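Local coordinates for protein pectate lyase (Erwinia chrysanthemi, PDB 1RU4) that cleaves pectate (polygalacturonate) by beta-elimination, as a pectate lyase built on a right-handed parallel beta-helix, at residues 7-21 against 44-58. Sequence-based numbering, arbitrary orientation.
Sequences LTSGISTKRIYYVAP and AVNPGELILLKPGTY
Ile16, Tyr17, Tyr18 and Val19 pair in parallel register with Leu50, Ile51, Leu52 and Leu53 at the N-terminal end of the right-handed beta-helix, the axes of strands 16-19 and 50-53 4.8 Å apart. Five backbone hydrogen bonds form the ladder, from Leu50 N to Arg15 O through to Lys54 N to Val19 O; the straightest is Tyr17 N to Leu50 O (2.8 Å, 172° at the hydrogen).

Polar groups meet at the start of the pair. Tyr17 OH donates to Glu49 OE2 (2.7 Å); OE2 lies at the edge of the Tyr17 ring, in the ring plane, while the hydroxyl comes in from above the carboxylate plane. Asn46 N donates to Glu49 OE2 (2.9 Å) from the opposite face of that plane, within the type II turn 46-49. Glu49 is extended beyond CG (chi2 -180°), which carries its carboxylate to the phenol. Arg15 touches Glu49 OE1 through aliphatic CB and CG, the charged groups not in contact, while one water links Lys14 NZ to Pro47 O.

Apolar contacts form on both faces. Leu52 CB packs on Ile16 CG2 (3.7 Å), the two side chains running alongside each other. Leu50 CD2 meets Thr13 CG2 and Thr8 CG2, and its CD1 meets Ile11 CD1. On the other face, Val19 CG1 touches Leu53 CD2 (3.7 Å) and its CG2 touches Ile51 CG2; Ala41 of helix 38-44 touches Val19 and Ile51.

Beyond the strand end, Pro21 CG sits over one face of the Tyr58 ring, a CH-pi contact 3.8 Å from the centroid, while Tyr58 OH donates to a lone pair of Lys54 O (2.7 Å).

Two donors, Tyr17 OH and Asn46 N, grip OE2 of the buried residue Glu49 and would probably stabilise its negative charge, tying the turn 46-49 to strand 16-19.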
loop_
_atom_site.group_PDB
_atom_site.type_symbol
_atom_site.label_atom_id
_atom_site.label_comp_id
_atom_site.label_asym_id
_atom_site.label_seq_id
_atom_site.Cartn_x
_atom_site.Cartn_y
_atom_site.Cartn_z
ATOM N N LEU A 7 18.762 17.942 2.126
ATOM C CA LEU A 7 19.701 16.825 2.025
ATOM C C LEU A 7 19.167 15.544 2.663
ATOM O O LEU A 7 19.181 14.485 2.034
ATOM C CB LEU A 7 21.041 17.191 2.670
ATOM C CG LEU A 7 22.100 16.084 2.741
ATOM C CD1 LEU A 7 22.584 15.727 1.344
ATOM C CD2 LEU A 7 23.267 16.536 3.604
ATOM N N THR A 8 18.682 15.652 3.898
ATOM C CA THR A 8 18.205 14.489 4.647
ATOM C C THR A 8 16.727 14.160 4.456
ATOM O O THR A 8 16.157 13.379 5.223
ATOM C CB THR A 8 18.491 14.629 6.151
ATOM O OG1 THR A 8 17.770 15.753 6.672
ATOM C CG2 THR A 8 19.985 14.819 6.399
ATOM N N SER A 9 16.101 14.784 3.462
ATOM C CA SER A 9 14.722 14.475 3.100
ATOM C C SER A 9 13.721 14.556 4.260
ATOM O O SER A 9 12.853 13.693 4.402
ATOM C CB SER A 9 14.672 13.088 2.452
ATOM O OG SER A 9 15.582 13.015 1.369
ATOM N N GLY A 10 13.857 15.589 5.087
ATOM C CA GLY A 10 12.933 15.794 6.192
ATOM C C GLY A 10 13.297 15.131 7.509
ATOM O O GLY A 10 12.621 15.338 8.519
ATOM N N ILE A 11 14.379 14.359 7.509
ATOM C CA ILE A 11 14.804 13.617 8.692
ATOM C C ILE A 11 15.785 14.380 9.586
ATOM O O ILE A 11 16.746 14.974 9.101
ATOM C CB ILE A 11 15.431 12.264 8.273
ATOM C CG1 ILE A 11 14.365 11.376 7.626
ATOM C CG2 ILE A 11 16.075 11.570 9.471
ATOM C CD1 ILE A 11 14.923 10.151 6.924
ATOM N N SER A 12 15.515 14.372 10.891
ATOM C CA SER A 12 16.414 14.966 11.881
ATOM C C SER A 12 17.263 13.850 12.480
ATOM O O SER A 12 16.728 12.896 13.046
ATOM C CB SER A 12 15.619 15.655 12.994
ATOM O OG SER A 12 14.952 16.807 12.517
ATOM N N THR A 13 18.582 13.968 12.362
ATOM C CA THR A 13 19.476 12.923 12.853
ATOM C C THR A 13 20.785 13.456 13.435
ATOM O O THR A 13 21.246 14.540 13.076
ATOM C CB THR A 13 19.790 11.898 11.738
ATOM O OG1 THR A 13 20.565 10.820 12.275
ATOM C CG2 THR A 13 20.559 12.557 10.603
ATOM N N LYS A 14 21.378 12.672 14.332
ATOM C CA LYS A 14 22.628 13.043 14.990
ATOM C C LYS A 14 23.863 12.553 14.238
ATOM O O LYS A 14 24.982 12.972 14.534
ATOM C CB LYS A 14 22.658 12.491 16.418
ATOM C CG LYS A 14 22.646 10.969 16.499
ATOM C CD LYS A 14 22.676 10.486 17.943
ATOM C CE LYS A 14 22.628 8.967 18.016
ATOM N NZ LYS A 14 22.600 8.477 19.423
ATOM N N ARG A 15 23.657 11.670 13.263
ATOM C CA ARG A 15 24.764 11.085 12.516
ATOM C C ARG A 15 24.309 10.576 11.152
ATOM O O ARG A 15 23.317 9.855 11.046
ATOM C CB ARG A 15 25.381 9.939 13.326
ATOM C CG ARG A 15 26.423 9.102 12.595
ATOM C CD ARG A 15 27.707 9.862 12.341
ATOM N NE ARG A 15 28.715 8.999 11.731
ATOM C CZ ARG A 15 30.019 9.258 11.713
ATOM N NH1 ARG A 15 30.491 10.364 12.275
ATOM N NH2 ARG A 15 30.853 8.401 11.142
ATOM N N ILE A 16 25.052 10.951 10.116
ATOM C CA ILE A 16 24.753 10.537 8.752
ATOM C C ILE A 16 25.840 9.623 8.197
ATOM O O ILE A 16 27.031 9.931 8.286
ATOM C CB ILE A 16 24.630 11.755 7.805
ATOM C CG1 ILE A 16 23.562 12.723 8.319
ATOM C CG2 ILE A 16 24.306 11.293 6.383
ATOM C CD1 ILE A 16 23.456 14.003 7.516
ATOM N N TYR A 17 25.419 8.490 7.644
ATOM C CA TYR A 17 26.326 7.583 6.948
ATOM C C TYR A 17 26.025 7.714 5.461
ATOM O O TYR A 17 24.959 7.302 4.997
ATOM C CB TYR A 17 26.103 6.136 7.392
ATOM C CG TYR A 17 26.381 5.890 8.854
ATOM C CD1 TYR A 17 25.350 5.922 9.791
ATOM C CD2 TYR A 17 27.677 5.644 9.304
ATOM C CE1 TYR A 17 25.602 5.718 11.143
ATOM C CE2 TYR A 17 27.943 5.439 10.655
ATOM C CZ TYR A 17 26.903 5.479 11.568
ATOM O OH TYR A 17 27.164 5.294 12.906
ATOM N N TYR A 18 26.948 8.325 4.723
ATOM C CA TYR A 18 26.779 8.517 3.287
ATOM C C TYR A 18 27.075 7.240 2.510
ATOM O O TYR A 18 28.174 6.680 2.595
ATOM C CB TYR A 18 27.668 9.656 2.790
ATOM C CG TYR A 18 27.247 11.028 3.267
ATOM C CD1 TYR A 18 27.582 11.481 4.543
ATOM C CD2 TYR A 18 26.547 11.890 2.425
ATOM C CE1 TYR A 18 27.232 12.763 4.967
ATOM C CE2 TYR A 18 26.192 13.171 2.836
ATOM C CZ TYR A 18 26.539 13.601 4.104
ATOM O OH TYR A 18 26.199 14.872 4.502
ATOM N N VAL A 19 26.083 6.795 1.746
ATOM C CA VAL A 19 26.161 5.557 0.984
ATOM C C VAL A 19 25.863 5.808 -0.494
ATOM O O VAL A 19 25.069 6.684 -0.837
ATOM C CB VAL A 19 25.154 4.517 1.554
ATOM C CG1 VAL A 19 25.044 3.294 0.647
ATOM C CG2 VAL A 19 25.585 4.090 2.949
ATOM N N ALA A 20 26.530 5.049 -1.361
ATOM C CA ALA A 20 26.310 5.126 -2.802
ATOM C C ALA A 20 26.467 3.725 -3.388
ATOM O O ALA A 20 27.030 2.841 -2.743
ATOM C CB ALA A 20 27.307 6.086 -3.441
ATOM N N PRO A 21 25.944 3.494 -4.607
ATOM C CA PRO A 21 26.052 2.176 -5.243
ATOM C C PRO A 21 27.494 1.683 -5.385
ATOM O O PRO A 21 27.760 0.486 -5.262
ATOM C CB PRO A 21 25.405 2.409 -6.608
ATOM C CG PRO A 21 24.357 3.428 -6.304
ATOM C CD PRO A 21 25.111 4.398 -5.423
ATOM N N ALA A 44 27.307 -0.430 10.949
ATOM C CA ALA A 44 27.644 0.668 11.853
ATOM C C ALA A 44 26.471 1.421 12.483
ATOM O O ALA A 44 26.561 1.868 13.627
ATOM C CB ALA A 44 28.563 1.652 11.143
ATOM N N VAL A 45 25.375 1.558 11.741
ATOM C CA VAL A 45 24.246 2.384 12.170
ATOM C C VAL A 45 23.630 2.035 13.530
ATOM O O VAL A 45 23.472 0.864 13.879
ATOM C CB VAL A 45 23.142 2.423 11.081
ATOM C CG1 VAL A 45 22.425 1.081 10.987
ATOM C CG2 VAL A 45 22.173 3.565 11.342
ATOM N N ASN A 46 23.286 3.074 14.287
ATOM C CA ASN A 46 22.673 2.930 15.606
ATOM C C ASN A 46 21.357 3.709 15.682
ATOM O O ASN A 46 21.075 4.534 14.810
ATOM C CB ASN A 46 23.651 3.407 16.685
ATOM C CG ASN A 46 24.715 2.377 16.990
ATOM O OD1 ASN A 46 24.408 1.204 17.195
ATOM N ND2 ASN A 46 25.974 2.801 16.993
ATOM N N PRO A 47 20.528 3.448 16.713
ATOM C CA PRO A 47 19.244 4.144 16.867
ATOM C C PRO A 47 19.352 5.663 16.765
ATOM O O PRO A 47 20.229 6.277 17.377
ATOM C CB PRO A 47 18.792 3.708 18.259
ATOM C CG PRO A 47 19.310 2.316 18.342
ATOM C CD PRO A 47 20.710 2.457 17.790
ATOM N N GLY A 48 18.474 6.252 15.956
ATOM C CA GLY A 48 18.463 7.693 15.772
ATOM C C GLY A 48 19.370 8.199 14.664
ATOM O O GLY A 48 19.358 9.389 14.345
ATOM N N GLU A 49 20.166 7.303 14.089
ATOM C CA GLU A 49 21.090 7.666 13.020
ATOM C C GLU A 49 20.498 7.371 11.644
ATOM O O GLU A 49 19.470 6.697 11.535
ATOM C CB GLU A 49 22.433 6.962 13.217
ATOM C CG GLU A 49 23.085 7.312 14.555
ATOM C CD GLU A 49 24.427 6.643 14.786
ATOM O OE1 GLU A 49 25.182 7.137 15.651
ATOM O OE2 GLU A 49 24.728 5.627 14.127
ATOM N N LEU A 50 21.157 7.868 10.602
ATOM C CA LEU A 50 20.625 7.788 9.246
ATOM C C LEU A 50 21.586 7.243 8.196
ATOM O O LEU A 50 22.713 7.725 8.050
ATOM C CB LEU A 50 20.138 9.178 8.812
ATOM C CG LEU A 50 19.895 9.499 7.330
ATOM C CD1 LEU A 50 18.703 8.727 6.783
ATOM C CD2 LEU A 50 19.666 10.992 7.175
ATOM N N ILE A 51 21.118 6.243 7.455
ATOM C CA ILE A 51 21.846 5.741 6.297
ATOM C C ILE A 51 21.300 6.542 5.113
ATOM O O ILE A 51 20.165 6.329 4.670
ATOM C CB ILE A 51 21.598 4.226 6.074
ATOM C CG1 ILE A 51 22.103 3.426 7.279
ATOM C CG2 ILE A 51 22.295 3.758 4.798
ATOM C CD1 ILE A 51 21.894 1.932 7.157
ATOM N N LEU A 52 22.082 7.514 4.659
ATOM C CA LEU A 52 21.668 8.391 3.571
ATOM C C LEU A 52 22.154 7.860 2.227
ATOM O O LEU A 52 23.358 7.803 1.961
ATOM C CB LEU A 52 22.190 9.808 3.805
ATOM C CG LEU A 52 21.639 10.898 2.886
ATOM C CD1 LEU A 52 20.146 11.065 3.116
ATOM C CD2 LEU A 52 22.368 12.208 3.146
ATOM N N LEU A 53 21.199 7.474 1.390
ATOM C CA LEU A 53 21.485 6.876 0.095
ATOM C C LEU A 53 21.535 7.887 -1.044
ATOM O O LEU A 53 20.614 8.682 -1.223
ATOM C CB LEU A 53 20.416 5.827 -0.226
ATOM C CG LEU A 53 20.181 4.735 0.823
ATOM C CD1 LEU A 53 18.876 4.009 0.539
ATOM C CD2 LEU A 53 21.347 3.761 0.836
ATOM N N LYS A 54 22.612 7.851 -1.819
ATOM C CA LYS A 54 22.692 8.666 -3.024
ATOM C C LYS A 54 21.624 8.123 -3.972
ATOM O O LYS A 54 21.485 6.907 -4.120
ATOM C CB LYS A 54 24.072 8.521 -3.670
ATOM C CG LYS A 54 24.255 9.322 -4.947
ATOM C CD LYS A 54 25.574 8.980 -5.616
ATOM C CE LYS A 54 25.718 9.684 -6.956
ATOM N NZ LYS A 54 26.967 9.274 -7.653
ATOM N N PRO A 55 20.820 9.010 -4.584
ATOM C CA PRO A 55 19.783 8.533 -5.507
ATOM C C PRO A 55 20.400 7.692 -6.627
ATOM O O PRO A 55 21.448 8.043 -7.172
ATOM C CB PRO A 55 19.182 9.832 -6.040
ATOM C CG PRO A 55 19.312 10.759 -4.867
ATOM C CD PRO A 55 20.719 10.468 -4.388
ATOM N N GLY A 56 19.764 6.564 -6.929
ATOM C CA GLY A 56 20.269 5.673 -7.957
ATOM C C GLY A 56 19.773 4.254 -7.762
ATOM O O GLY A 56 18.807 4.023 -7.030
ATOM N N THR A 57 20.439 3.307 -8.419
ATOM C CA THR A 57 20.077 1.896 -8.333
ATOM C C THR A 57 21.153 1.099 -7.603
ATOM O O THR A 57 22.344 1.196 -7.919
ATOM C CB THR A 57 19.853 1.282 -9.736
ATOM O OG1 THR A 57 18.790 1.982 -10.396
ATOM C CG2 THR A 57 19.480 -0.194 -9.629
ATOM N N TYR A 58 20.710 0.336 -6.608
ATOM C CA TYR A 58 21.567 -0.532 -5.815
ATOM C C TYR A 58 21.261 -1.968 -6.236
ATOM O O TYR A 58 20.191 -2.498 -5.940
ATOM C CB TYR A 58 21.277 -0.314 -4.328
ATOM C CG TYR A 58 21.638 1.083 -3.863
ATOM C CD1 TYR A 58 20.839 2.180 -4.192
ATOM C CD2 TYR A 58 22.811 1.313 -3.148
ATOM C CE1 TYR A 58 21.208 3.475 -3.827
ATOM C CE2 TYR A 58 23.189 2.600 -2.777
ATOM C CZ TYR A 58 22.385 3.677 -3.123
ATOM O OH TYR A 58 22.779 4.952 -2.787
HETATM O O HOH W 1 22.062 5.658 19.357
HETATM O O HOH W 2 19.116 11.525 16.179
#